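Xyloglucanase (Paenibacillus pabuli, PDB 2JEP) hydrolyses xyloglucan, a hemicellulose of the plant cell wall, as a glycoside hydrolase of family 5 built on a TIM barrel. Local coordinates at residues Pro68-Glu73 against Val116-Asn121; Ala219-Val224 against Gly316-Ile321; Asp232-Asn237 against Asp310-Gln315; Ala263-Pro268 against Ala341-Ala346; Gly364-His369 against Thr380-Asn385. All coordinates share one frame; numbering follows the deposited sequence.

Interaction 1. Residues Pro68-Glu73 against Val116-Asn121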
# COMPACT_ATOMS: atom_id res chain seq x y z
N PRO A 68 14.42 -13.94 0.36
CA PRO A 68 14.16 -15.31 0.79
C PRO A 68 12.69 -15.54 1.09
O PRO A 68 11.91 -14.59 1.25
CB PRO A 68 15.03 -15.45 2.04
CG PRO A 68 15.34 -14.12 2.47
CD PRO A 68 15.10 -13.15 1.39
N THR A 69 12.32 -16.81 1.21
CA THR A 69 10.96 -17.13 1.64
C THR A 69 10.70 -16.46 2.99
O THR A 69 11.54 -16.47 3.87
CB THR A 69 10.81 -18.66 1.76
OG1 THR A 69 11.03 -19.22 0.46
CG2 THR A 69 9.42 -19.07 2.29
N VAL A 70 9.53 -15.86 3.13
CA VAL A 70 9.21 -15.14 4.36
C VAL A 70 9.12 -16.13 5.51
O VAL A 70 8.59 -17.25 5.37
CB VAL A 70 7.86 -14.37 4.21
CG1 VAL A 70 7.53 -13.60 5.49
CG2 VAL A 70 7.93 -13.39 3.03
N THR A 71 9.64 -15.72 6.67
CA THR A 71 9.56 -16.50 7.90
C THR A 71 9.00 -15.63 9.03
O THR A 71 9.06 -14.41 8.97
CB THR A 71 10.94 -17.03 8.30
OG1 THR A 71 11.79 -15.90 8.50
CG2 THR A 71 11.53 -17.91 7.21
N PRO A 72 8.45 -16.26 10.08
CA PRO A 72 7.88 -15.47 11.16
C PRO A 72 8.90 -14.56 11.84
O PRO A 72 8.54 -13.51 12.37
CB PRO A 72 7.32 -16.51 12.13
CG PRO A 72 7.59 -17.80 11.58
CD PRO A 72 8.24 -17.70 10.26
N GLU A 73 10.17 -14.97 11.83
CA GLU A 73 11.21 -14.20 12.49
C GLU A 73 11.35 -12.80 11.88
O GLU A 73 11.66 -11.85 12.60
CB GLU A 73 12.56 -14.92 12.43
CG GLU A 73 12.63 -16.17 13.34
CD GLU A 73 12.00 -17.42 12.79
OE1 GLU A 73 11.47 -17.44 11.67
OE2 GLU A 73 12.06 -18.43 13.52
N VAL A 116 0.06 -14.00 6.39
CA VAL A 116 -0.84 -13.14 7.17
C VAL A 116 -0.74 -13.52 8.64
O VAL A 116 -0.63 -12.65 9.51
CB VAL A 116 -2.28 -13.25 6.66
CG1 VAL A 116 -3.27 -12.70 7.72
CG2 VAL A 116 -2.42 -12.54 5.34
N ASP A 117 -0.81 -14.82 8.94
CA ASP A 117 -0.77 -15.24 10.33
C ASP A 117 0.53 -14.86 11.05
O ASP A 117 0.52 -14.59 12.25
CB ASP A 117 -0.98 -16.75 10.43
CG ASP A 117 -2.40 -17.18 10.18
OD1 ASP A 117 -3.30 -16.32 10.20
OD2 ASP A 117 -2.58 -18.43 10.03
N TYR A 118 1.66 -14.82 10.33
CA TYR A 118 2.90 -14.39 10.98
C TYR A 118 2.74 -13.03 11.63
O TYR A 118 3.30 -12.78 12.67
CB TYR A 118 4.07 -14.29 10.00
CG TYR A 118 4.50 -15.56 9.29
CD1 TYR A 118 4.12 -16.80 9.72
CD2 TYR A 118 5.29 -15.49 8.15
CE1 TYR A 118 4.51 -17.96 9.03
CE2 TYR A 118 5.70 -16.62 7.49
CZ TYR A 118 5.29 -17.86 7.92
OH TYR A 118 5.69 -18.97 7.21
N ALA A 119 2.01 -12.13 10.97
CA ALA A 119 1.75 -10.77 11.49
C ALA A 119 0.53 -10.73 12.40
O ALA A 119 0.57 -10.16 13.50
CB ALA A 119 1.57 -9.78 10.33
N TYR A 120 -0.56 -11.37 11.97
CA TYR A 120 -1.80 -11.32 12.74
C TYR A 120 -1.64 -11.97 14.12
O TYR A 120 -2.16 -11.46 15.12
CB TYR A 120 -2.90 -12.00 11.93
CG TYR A 120 -4.28 -12.02 12.54
CD1 TYR A 120 -5.15 -10.97 12.35
CD2 TYR A 120 -4.72 -13.10 13.29
CE1 TYR A 120 -6.44 -11.01 12.87
CE2 TYR A 120 -5.98 -13.14 13.84
CZ TYR A 120 -6.85 -12.11 13.61
OH TYR A 120 -8.14 -12.11 14.12
N ASN A 121 -0.91 -13.08 14.18
CA ASN A 121 -0.71 -13.76 15.45
C ASN A 121 0.21 -13.03 16.40
O ASN A 121 0.25 -13.37 17.61
CB ASN A 121 -0.20 -15.18 15.24
CG ASN A 121 -1.25 -16.10 14.67
OD1 ASN A 121 -2.44 -15.79 14.71
ND2 ASN A 121 -0.80 -17.24 14.13
O HOH W 1 8.31 -19.68 6.69
O HOH W 2 5.82 -13.87 13.32

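Interaction 2. Residues Ala219-Val224 against Gly316-Ile321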
# COMPACT_ATOMS: atom_id res chain seq x y z
N ALA A 219 -18.07 -6.42 8.38
CA ALA A 219 -17.76 -5.36 9.33
C ALA A 219 -16.37 -4.78 9.24
O ALA A 219 -16.12 -3.71 9.78
CB ALA A 219 -18.00 -5.86 10.77
N ARG A 220 -15.44 -5.48 8.59
CA ARG A 220 -14.04 -5.08 8.66
C ARG A 220 -13.76 -3.80 7.86
O ARG A 220 -14.54 -3.39 7.01
CB ARG A 220 -13.12 -6.21 8.25
CG ARG A 220 -12.96 -6.40 6.78
CD ARG A 220 -11.88 -7.44 6.42
NE ARG A 220 -12.27 -8.78 6.83
CZ ARG A 220 -11.93 -9.39 7.96
NH1 ARG A 220 -11.09 -8.85 8.82
NH2 ARG A 220 -12.46 -10.56 8.24
N TRP A 221 -12.61 -3.20 8.13
CA TRP A 221 -12.16 -2.07 7.34
C TRP A 221 -11.67 -2.51 5.96
O TRP A 221 -10.95 -3.50 5.82
CB TRP A 221 -11.04 -1.35 8.07
CG TRP A 221 -11.49 -0.66 9.30
CD1 TRP A 221 -11.51 -1.16 10.58
CD2 TRP A 221 -12.00 0.66 9.39
NE1 TRP A 221 -12.01 -0.22 11.44
CE2 TRP A 221 -12.32 0.91 10.74
CE3 TRP A 221 -12.25 1.66 8.45
CZ2 TRP A 221 -12.85 2.13 11.17
CZ3 TRP A 221 -12.78 2.87 8.89
CH2 TRP A 221 -13.07 3.08 10.24
N LEU A 222 -12.06 -1.73 4.95
CA LEU A 222 -11.68 -1.96 3.57
C LEU A 222 -11.02 -0.71 3.02
O LEU A 222 -11.55 0.39 3.16
CB LEU A 222 -12.93 -2.26 2.75
CG LEU A 222 -13.80 -3.43 3.22
CD1 LEU A 222 -15.02 -3.59 2.31
CD2 LEU A 222 -13.02 -4.71 3.31
N LEU A 223 -9.85 -0.89 2.40
CA LEU A 223 -9.01 0.20 1.92
C LEU A 223 -9.10 0.26 0.39
O LEU A 223 -8.93 -0.77 -0.27
CB LEU A 223 -7.56 -0.06 2.35
CG LEU A 223 -6.45 0.87 1.89
CD1 LEU A 223 -6.70 2.28 2.45
CD2 LEU A 223 -5.09 0.38 2.31
N VAL A 224 -9.40 1.45 -0.15
CA VAL A 224 -9.56 1.64 -1.58
C VAL A 224 -8.74 2.85 -2.03
O VAL A 224 -8.69 3.86 -1.35
CB VAL A 224 -11.05 1.82 -2.00
CG1 VAL A 224 -11.84 0.58 -1.59
CG2 VAL A 224 -11.68 3.09 -1.42
N GLY A 316 -14.71 11.33 7.78
CA GLY A 316 -14.79 10.08 8.51
C GLY A 316 -14.08 8.89 7.86
O GLY A 316 -14.19 7.76 8.35
N TYR A 317 -13.32 9.13 6.79
CA TYR A 317 -12.54 8.07 6.15
C TYR A 317 -11.09 8.15 6.62
O TYR A 317 -10.41 9.14 6.34
CB TYR A 317 -12.57 8.23 4.63
CG TYR A 317 -13.94 8.12 4.02
CD1 TYR A 317 -14.46 6.89 3.67
CD2 TYR A 317 -14.72 9.25 3.77
CE1 TYR A 317 -15.72 6.76 3.12
CE2 TYR A 317 -15.98 9.14 3.21
CZ TYR A 317 -16.47 7.89 2.87
OH TYR A 317 -17.71 7.75 2.29
N PRO A 318 -10.61 7.11 7.29
CA PRO A 318 -9.16 7.07 7.51
C PRO A 318 -8.41 7.08 6.18
O PRO A 318 -8.91 6.57 5.18
CB PRO A 318 -8.95 5.72 8.22
CG PRO A 318 -10.27 5.40 8.84
CD PRO A 318 -11.27 5.92 7.84
N VAL A 319 -7.22 7.66 6.19
CA VAL A 319 -6.31 7.63 5.05
C VAL A 319 -5.08 6.83 5.43
O VAL A 319 -4.54 7.00 6.53
CB VAL A 319 -5.94 9.06 4.61
CG1 VAL A 319 -4.81 9.07 3.58
CG2 VAL A 319 -7.18 9.76 4.05
N VAL A 320 -4.69 5.94 4.52
CA VAL A 320 -3.46 5.19 4.65
C VAL A 320 -2.53 5.59 3.51
O VAL A 320 -2.87 5.38 2.34
CB VAL A 320 -3.75 3.66 4.60
CG1 VAL A 320 -2.44 2.86 4.70
CG2 VAL A 320 -4.72 3.25 5.73
N ILE A 321 -1.38 6.15 3.88
CA ILE A 321 -0.34 6.42 2.92
C ILE A 321 0.42 5.10 2.83
O ILE A 321 1.38 4.82 3.58
CB ILE A 321 0.56 7.59 3.33
CG1 ILE A 321 -0.28 8.86 3.58
CG2 ILE A 321 1.66 7.80 2.29
CD1 ILE A 321 -1.09 9.39 2.40

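Interaction 3. Residues Asp232-Asn237 against Asp310-Gln315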
# COMPACT_ATOMS: atom_id res chain seq x y z
N ASP A 232 -3.25 14.06 -5.87
CA ASP A 232 -3.94 15.10 -6.64
C ASP A 232 -5.10 14.53 -7.45
O ASP A 232 -6.17 15.14 -7.53
CB ASP A 232 -3.00 15.77 -7.60
CG ASP A 232 -2.04 16.75 -6.93
OD1 ASP A 232 -2.19 17.07 -5.74
OD2 ASP A 232 -1.14 17.21 -7.67
N TYR A 233 -4.90 13.37 -8.04
CA TYR A 233 -5.95 12.78 -8.88
C TYR A 233 -7.06 12.10 -8.08
O TYR A 233 -8.08 11.73 -8.66
CB TYR A 233 -5.36 11.81 -9.92
CG TYR A 233 -4.48 12.46 -10.97
CD1 TYR A 233 -4.80 13.70 -11.50
CD2 TYR A 233 -3.33 11.84 -11.41
CE1 TYR A 233 -4.02 14.28 -12.47
CE2 TYR A 233 -2.53 12.43 -12.38
CZ TYR A 233 -2.89 13.65 -12.89
OH TYR A 233 -2.09 14.25 -13.87
N THR A 234 -6.85 11.93 -6.78
CA THR A 234 -7.84 11.38 -5.86
C THR A 234 -8.64 12.48 -5.17
O THR A 234 -9.85 12.35 -4.99
CB THR A 234 -7.16 10.45 -4.84
OG1 THR A 234 -6.39 9.47 -5.55
CG2 THR A 234 -8.17 9.76 -3.96
N VAL A 235 -7.97 13.57 -4.78
CA VAL A 235 -8.69 14.65 -4.10
C VAL A 235 -9.30 15.67 -5.05
O VAL A 235 -10.29 16.30 -4.70
CB VAL A 235 -7.83 15.40 -3.04
CG1 VAL A 235 -7.30 14.40 -2.01
CG2 VAL A 235 -6.70 16.23 -3.71
N GLY A 236 -8.73 15.83 -6.23
CA GLY A 236 -9.24 16.82 -7.17
C GLY A 236 -10.45 16.34 -7.94
O GLY A 236 -10.95 15.24 -7.74
N ASN A 237 -10.93 17.20 -8.84
CA ASN A 237 -12.17 16.91 -9.57
C ASN A 237 -11.88 16.16 -10.86
O ASN A 237 -12.06 16.69 -11.96
CB ASN A 237 -12.93 18.21 -9.84
CG ASN A 237 -14.30 17.96 -10.41
OD1 ASN A 237 -14.86 16.87 -10.25
ND2 ASN A 237 -14.85 18.96 -11.09
N ASP A 310 -8.30 17.16 4.39
CA ASP A 310 -9.47 18.00 4.14
C ASP A 310 -10.56 17.25 3.36
O ASP A 310 -11.75 17.42 3.61
CB ASP A 310 -9.06 19.23 3.36
CG ASP A 310 -8.29 20.25 4.19
OD1 ASP A 310 -8.32 20.20 5.42
OD2 ASP A 310 -7.66 21.13 3.57
N LYS A 311 -10.17 16.43 2.39
CA LYS A 311 -11.13 15.77 1.52
C LYS A 311 -11.74 14.54 2.18
O LYS A 311 -12.93 14.29 2.02
CB LYS A 311 -10.49 15.40 0.18
CG LYS A 311 -11.44 14.78 -0.84
CD LYS A 311 -12.65 15.65 -1.18
CE LYS A 311 -12.26 16.98 -1.81
NZ LYS A 311 -13.47 17.73 -2.25
N PHE A 312 -10.92 13.75 2.87
CA PHE A 312 -11.33 12.43 3.34
C PHE A 312 -11.38 12.29 4.84
O PHE A 312 -12.40 11.83 5.37
CB PHE A 312 -10.44 11.35 2.72
CG PHE A 312 -10.50 11.33 1.23
CD1 PHE A 312 -11.70 11.03 0.59
CD2 PHE A 312 -9.38 11.59 0.46
CE1 PHE A 312 -11.78 11.03 -0.75
CE2 PHE A 312 -9.47 11.59 -0.92
CZ PHE A 312 -10.67 11.29 -1.52
N VAL A 313 -10.31 12.63 5.55
CA VAL A 313 -10.27 12.38 6.99
C VAL A 313 -11.41 13.10 7.70
O VAL A 313 -12.06 12.53 8.60
CB VAL A 313 -8.91 12.76 7.63
CG1 VAL A 313 -8.95 12.49 9.16
CG2 VAL A 313 -7.74 11.95 6.99
N THR A 314 -11.66 14.34 7.28
CA THR A 314 -12.72 15.15 7.88
C THR A 314 -14.10 14.58 7.65
O THR A 314 -15.05 15.01 8.32
CB THR A 314 -12.74 16.59 7.32
OG1 THR A 314 -12.98 16.60 5.91
CG2 THR A 314 -11.48 17.36 7.67
N GLN A 315 -14.24 13.71 6.66
CA GLN A 315 -15.54 13.09 6.34
C GLN A 315 -15.70 11.73 6.98
O GLN A 315 -16.69 11.03 6.73
CB GLN A 315 -15.70 12.99 4.82
CG GLN A 315 -15.55 14.32 4.06
CD GLN A 315 -16.34 15.48 4.67
OE1 GLN A 315 -15.76 16.47 5.14
NE2 GLN A 315 -17.65 15.36 4.65
O HOH W 3 -12.75 17.20 -5.49

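Interaction 4. Residues Ala263-Pro268 against Ala341-Ala346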
# COMPACT_ATOMS: atom_id res chain seq x y z
N ALA A 263 -3.37 6.29 -0.60
CA ALA A 263 -2.52 7.02 -1.55
C ALA A 263 -1.09 6.59 -1.26
O ALA A 263 -0.78 6.08 -0.16
CB ALA A 263 -2.68 8.57 -1.43
N HIS A 264 -0.22 6.76 -2.27
CA HIS A 264 1.21 6.48 -2.14
C HIS A 264 1.99 7.76 -2.35
O HIS A 264 1.52 8.65 -3.03
CB HIS A 264 1.65 5.42 -3.16
CG HIS A 264 1.05 4.06 -2.92
ND1 HIS A 264 1.17 3.02 -3.81
CD2 HIS A 264 0.25 3.61 -1.92
CE1 HIS A 264 0.52 1.96 -3.33
NE2 HIS A 264 -0.04 2.29 -2.17
N TYR A 265 3.18 7.85 -1.77
CA TYR A 265 3.93 9.10 -1.80
C TYR A 265 5.42 8.87 -1.96
O TYR A 265 6.07 8.31 -1.08
CB TYR A 265 3.68 9.89 -0.51
CG TYR A 265 4.12 11.33 -0.59
CD1 TYR A 265 3.33 12.26 -1.24
CD2 TYR A 265 5.34 11.76 -0.08
CE1 TYR A 265 3.74 13.59 -1.33
CE2 TYR A 265 5.74 13.08 -0.17
CZ TYR A 265 4.93 13.98 -0.79
OH TYR A 265 5.29 15.31 -0.90
N TYR A 266 5.95 9.33 -3.09
CA TYR A 266 7.36 9.23 -3.40
C TYR A 266 7.84 10.55 -4.04
O TYR A 266 8.74 10.53 -4.89
CB TYR A 266 7.62 8.08 -4.36
CG TYR A 266 7.31 6.67 -3.85
CD1 TYR A 266 8.24 5.98 -3.11
CD2 TYR A 266 6.14 6.04 -4.17
CE1 TYR A 266 8.02 4.67 -2.74
CE2 TYR A 266 5.89 4.74 -3.79
CZ TYR A 266 6.82 4.06 -3.06
OH TYR A 266 6.67 2.74 -2.71
N SER A 267 7.25 11.66 -3.64
CA SER A 267 7.61 12.95 -4.23
C SER A 267 8.63 13.68 -3.39
O SER A 267 8.57 13.63 -2.17
CB SER A 267 6.38 13.84 -4.37
OG SER A 267 5.43 13.28 -5.27
N PRO A 268 9.57 14.38 -4.03
CA PRO A 268 9.82 14.45 -5.45
C PRO A 268 10.58 13.23 -5.93
O PRO A 268 11.54 12.80 -5.30
CB PRO A 268 10.67 15.72 -5.60
CG PRO A 268 11.43 15.78 -4.31
CD PRO A 268 10.56 15.17 -3.25
N ALA A 341 16.68 9.60 6.10
CA ALA A 341 16.13 9.72 7.42
C ALA A 341 15.25 10.96 7.53
O ALA A 341 14.13 10.88 8.04
CB ALA A 341 17.24 9.73 8.47
N ALA A 342 15.76 12.12 7.10
CA ALA A 342 14.97 13.36 7.21
C ALA A 342 13.65 13.25 6.47
O ALA A 342 12.61 13.70 6.97
CB ALA A 342 15.79 14.56 6.71
N TYR A 343 13.68 12.67 5.28
CA TYR A 343 12.47 12.49 4.46
C TYR A 343 11.51 11.54 5.17
O TYR A 343 10.32 11.83 5.28
CB TYR A 343 12.86 11.91 3.12
CG TYR A 343 11.77 11.73 2.10
CD1 TYR A 343 11.18 12.80 1.51
CD2 TYR A 343 11.36 10.49 1.71
CE1 TYR A 343 10.23 12.67 0.54
CE2 TYR A 343 10.38 10.32 0.75
CZ TYR A 343 9.82 11.42 0.15
OH TYR A 343 8.86 11.22 -0.81
N ALA A 344 12.01 10.42 5.67
CA ALA A 344 11.13 9.47 6.32
C ALA A 344 10.49 10.08 7.55
O ALA A 344 9.30 9.87 7.82
CB ALA A 344 11.87 8.17 6.70
N LYS A 345 11.26 10.81 8.36
CA LYS A 345 10.71 11.47 9.53
C LYS A 345 9.65 12.49 9.14
O LYS A 345 8.60 12.57 9.78
CB LYS A 345 11.82 12.15 10.34
CG LYS A 345 11.31 12.83 11.59
CD LYS A 345 12.46 13.23 12.50
CE LYS A 345 11.94 13.93 13.75
NZ LYS A 345 13.05 14.14 14.70
N ALA A 346 9.94 13.29 8.11
CA ALA A 346 9.02 14.33 7.70
C ALA A 346 7.70 13.73 7.20
O ALA A 346 6.61 14.22 7.56
CB ALA A 346 9.67 15.22 6.65

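Interaction 5. Residues Gly364-His369 against Thr380-Asn385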
# COMPACT_ATOMS: atom_id res chain seq x y z
N GLY A 364 13.34 -5.11 0.66
CA GLY A 364 14.32 -6.11 1.00
C GLY A 364 15.67 -5.92 0.36
O GLY A 364 16.61 -6.65 0.68
N HIS A 365 15.79 -4.95 -0.55
CA HIS A 365 17.06 -4.76 -1.23
C HIS A 365 17.94 -3.79 -0.42
O HIS A 365 17.60 -2.63 -0.21
CB HIS A 365 16.83 -4.24 -2.64
CG HIS A 365 18.09 -4.02 -3.40
ND1 HIS A 365 18.23 -3.00 -4.31
CD2 HIS A 365 19.27 -4.68 -3.39
CE1 HIS A 365 19.45 -3.03 -4.82
NE2 HIS A 365 20.10 -4.04 -4.27
N ASN A 366 19.10 -4.30 0.03
CA ASN A 366 20.13 -3.54 0.68
C ASN A 366 21.24 -3.37 -0.33
O ASN A 366 21.92 -4.34 -0.69
CB ASN A 366 20.65 -4.31 1.91
CG ASN A 366 19.61 -4.40 3.01
OD1 ASN A 366 19.36 -3.42 3.68
ND2 ASN A 366 18.93 -5.55 3.11
N GLY A 367 21.41 -2.15 -0.82
CA GLY A 367 22.41 -1.86 -1.81
C GLY A 367 21.95 -0.71 -2.68
O GLY A 367 21.06 0.05 -2.31
N GLN A 368 22.58 -0.57 -3.83
CA GLN A 368 22.35 0.59 -4.66
C GLN A 368 20.89 0.64 -5.11
O GLN A 368 20.38 -0.31 -5.71
CB GLN A 368 23.29 0.59 -5.88
CG GLN A 368 23.13 1.85 -6.70
CD GLN A 368 24.06 1.87 -7.90
OE1 GLN A 368 23.95 1.04 -8.82
NE2 GLN A 368 24.99 2.82 -7.89
N HIS A 369 20.22 1.75 -4.80
CA HIS A 369 18.83 1.99 -5.13
C HIS A 369 17.86 1.19 -4.27
O HIS A 369 16.67 1.10 -4.59
CB HIS A 369 18.51 1.80 -6.62
CG HIS A 369 19.46 2.46 -7.56
ND1 HIS A 369 19.92 1.84 -8.69
CD2 HIS A 369 20.04 3.68 -7.54
CE1 HIS A 369 20.76 2.64 -9.33
NE2 HIS A 369 20.84 3.78 -8.66
N THR A 380 18.63 -8.83 10.58
CA THR A 380 19.32 -7.77 11.23
C THR A 380 18.81 -6.45 10.69
O THR A 380 18.29 -6.35 9.57
CB THR A 380 20.83 -7.87 11.01
OG1 THR A 380 21.10 -7.88 9.61
CG2 THR A 380 21.39 -9.15 11.69
N VAL A 381 18.92 -5.44 11.52
CA VAL A 381 18.64 -4.08 11.09
C VAL A 381 19.77 -3.56 10.23
O VAL A 381 20.93 -3.69 10.62
CB VAL A 381 18.49 -3.15 12.32
CG1 VAL A 381 18.34 -1.70 11.90
CG2 VAL A 381 17.29 -3.60 13.20
N THR A 382 19.46 -2.96 9.09
CA THR A 382 20.48 -2.34 8.26
C THR A 382 20.39 -0.80 8.21
O THR A 382 21.34 -0.15 7.78
CB THR A 382 20.41 -2.87 6.82
OG1 THR A 382 19.08 -2.68 6.36
CG2 THR A 382 20.83 -4.34 6.76
N GLN A 383 19.27 -0.23 8.65
CA GLN A 383 19.07 1.22 8.62
C GLN A 383 18.45 1.72 9.92
O GLN A 383 17.33 2.19 9.97
CB GLN A 383 18.19 1.60 7.43
CG GLN A 383 18.76 1.19 6.08
CD GLN A 383 20.00 1.97 5.66
OE1 GLN A 383 20.31 3.03 6.22
NE2 GLN A 383 20.71 1.44 4.67
N GLN A 384 19.20 1.59 11.01
CA GLN A 384 18.70 1.99 12.32
C GLN A 384 18.29 3.46 12.34
O GLN A 384 17.30 3.82 12.98
CB GLN A 384 19.79 1.78 13.40
CG GLN A 384 19.30 2.01 14.79
CD GLN A 384 18.31 0.98 15.19
OE1 GLN A 384 18.64 -0.21 15.18
NE2 GLN A 384 17.05 1.39 15.53
N ASN A 385 19.07 4.31 11.69
CA ASN A 385 18.78 5.72 11.78
C ASN A 385 17.48 6.08 11.04
O ASN A 385 16.76 6.96 11.48
CB ASN A 385 19.96 6.58 11.29
CG ASN A 385 21.06 6.76 12.34
OD1 ASN A 385 20.88 6.46 13.52
ND2 ASN A 385 22.19 7.30 11.91
O HOH W 4 20.81 -1.13 3.41

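Interaction 1. Residues Pro68-Glu73 against Val116-Asn121
The phenol ring of Y118 carries this contact: the pyrrolidine of P72 lies over one of its faces, while V70 meets its edge. P72 CD stands 3.9 Å from the centroid of the Y118 ring and 14° off the ring normal, a CH-pi contact, and P72 CB and CG continue the cover across CD1 and CE1. At the rim, V70 CG1 approaches Y118 CD2 in the plane of the ring at 4.0 Å; V70 O also sits near that plane, 3.6 Å from Y118 CE2. CG of Y118, anti to its own carbonyl carbon (chi1 -62°), sends the side chain out from helix 106-120. One water donates to V70 O and is hydrogen-bonded to Y118 OH, both at 2.8 Å; R111, two turns earlier in the same helix, also bonds V70 O and the phenol oxygen, so the end of the ring is fixed from within its own helix. A second water donates to P72 O and Y118 O. The contact joins the start of helix 72-80 to the last turns of helix 106-120; Y118 also touches I75 of the former, and A119 packs inward on strands 85-88 and 125-128.

Interaction 2. Residues Ala219-Val224 against Gly316-Ile321
W221 against P318 and L223 against V320 form two apolar pairs, and dispersion between carbon atoms accounts for both. In the tryptophan-proline pair the far corner of the indole does the touching: W221 CZ3 lies 3.6 Å from P318 CD and just as near to P318 CG, with CH2 of the indole 3.9 Å from P318 CG. The two side chains cross at about a right angle, and CZ3 and CH2, both in the six-membered ring, make the contact. CG of W221, anti to the carbonyl carbon (chi1 -68°), swings the indole toward the proline.

The aliphatic pair belongs to the strands themselves. Strands 222-225 and 319-324 are the fifth and seventh of the eight-stranded parallel TIM barrel, separated in the sheet by strand 259-265. Their CA atoms come no nearer than 7.9 Å, at L223 and V320, and side chains bridge the gap through the barrel interior. L223 CD1 rests 3.9 Å from V320 CB and 4.0 Å from V320 CG2, again nearly at right angles.

Polar bonds run to other partners: L223 pairs by backbone with F177 and S179, and W221 NE1 has a weak bond to A33 O. Helix 35-42 adds I38, which touches both W221 and P318.

Interaction 3. Residues Asp232-Asn237 against Asp310-Gln315
Two helix ends meet here, the CA atoms of V235 and K311 being 6.2 Å apart. They belong to the outer layer of the TIM barrel: the short helix 231-235 follows the fifth strand, and helix 298-313, which has a wider pi-type turn at 310-313, precedes the seventh. F312 reaches from helix 298-313 toward both T234 and V235. Its CE2 and CZ atoms each lie 3.8 Å from T234 CG2, and the T234 side chain crosses the phenyl at about a right angle. T234 O comes to the ring edge near its plane, 3.7 Å from F312 CZ. The threonine hydroxyl is occupied elsewhere, bonding the carbonyl O of N230, just before the helix. Further inward, F312 also touches V319 of the seventh strand.

V235 and K311 are each modelled in two conformations, and their side-chain contacts hold for one of them. In that one, V235 CG1 meets F312 CE2 at 3.7 Å and K311 CB at 4.0 Å, while K311 CG lies over the centre of the F312 ring, aliphatic chain on aromatic face. A water donates to V235 O at 2.7 Å; its link to K311 NZ, at 3.4 Å, is weak and tied to that conformer.

Interaction 4. Residues Ala263-Pro268 against Ala341-Ala346
Y343 reaches from its helix to the backbone beyond a barrel strand and places its hydroxyl on S267 O. The phenol is extended: CG lies anti to the backbone N (chi1 -176°), which carries the ring away from the helix and brings OH to 2.8 Å from S267 O. The tyrosine is the donor. It approaches with a C=O...O angle of 121° and stands 50° out of the carbonyl plane, so the bond is made from above the peptide. S267 O nevertheless lies near the plane of the Y343 ring, at its edge, 3.3 Å from CE1.

The receiving chain leaves strand 259-265, the sixth of the TIM barrel, where it passes into the loop before helix 269-272; a cis peptide bond precedes P268. Helix 336-353, which bears Y343, lies between the seventh and eighth strands in sequence.

Y265 is also extended about its first torsion, and the Y343 hydroxyl comes obliquely to it, with OH 3.6 Å from Y265 CD2. The amide N of S267 stands over one face of the Y265 ring, offset toward its rim. Y265 O is buried here without a hydrogen-bonding partner. W282 and F271 meet Y343 edge-to-face. Y266 points its CB away from the helix, and its hydroxyl bonds E323.

Interaction 5. Residues Gly364-His369 against Thr380-Asn385
N366 and T382 approach from opposite directions and meet through a single hydrogen bond, T382 OG1 donating to N366 OD1 at 2.8 Å. The setting is the periphery of the TIM barrel: N366 belongs to the loop that follows the eighth strand, 357-362, and T382 comes just after strand 380-381, one arm of a small two-stranded antiparallel sheet, and just before the final helix, 384-393.

The carboxamide of N366 is turned so that its oxygen, not its nitrogen, faces the threonine. The hydroxyl comes in at a C=O...O angle of 140°, tilted 29° from the carbonyl plane. T382 presents OG1 from the position between its backbone N and carbonyl carbon (chi1 54°). Its methyl group lies alongside the bond, T382 CG2 being 3.5 Å from N366 OD1, so the amide oxygen is approached by the hydroxyl and by the carbon branch together.

On its other end the amide is held as well, since N366 ND2 bonds F374 O of strand 374-375, the partner of strand 380-381. With both ends engaged, rotation of the carboxamide is restrained, which is consistent with the modelled placing of oxygen and nitrogen. N366 OD1 has a second donor, a water 2.7 Å away, and that same water accepts from Q383 NE2 at 2.9 Å.

In the fold
The five contacts show how a closed eight-stranded barrel is tied together at several depths. Interaction 2 lies within it, between the fifth and seventh strands, and the others lie further from the chain's centre. Interaction 3 is nested in the loop that interaction 2 closes, and the two touch, their centres about 13 Å apart. Interactions 2 and 4 alternate along the chain and meet where strands 259-265 and 319-324 pair. Interaction 4 also touches interaction 5 through A341 and N385. Interaction 1, first in sequence, touches none of the others, its centre about 19 Å from that of interaction 5 and about 34 Å from that of interaction 3, across the chain's centre. Interactions 3, 2, 4 and 5 thus run in touching succession from outer helices through the barrel to the C-terminal region.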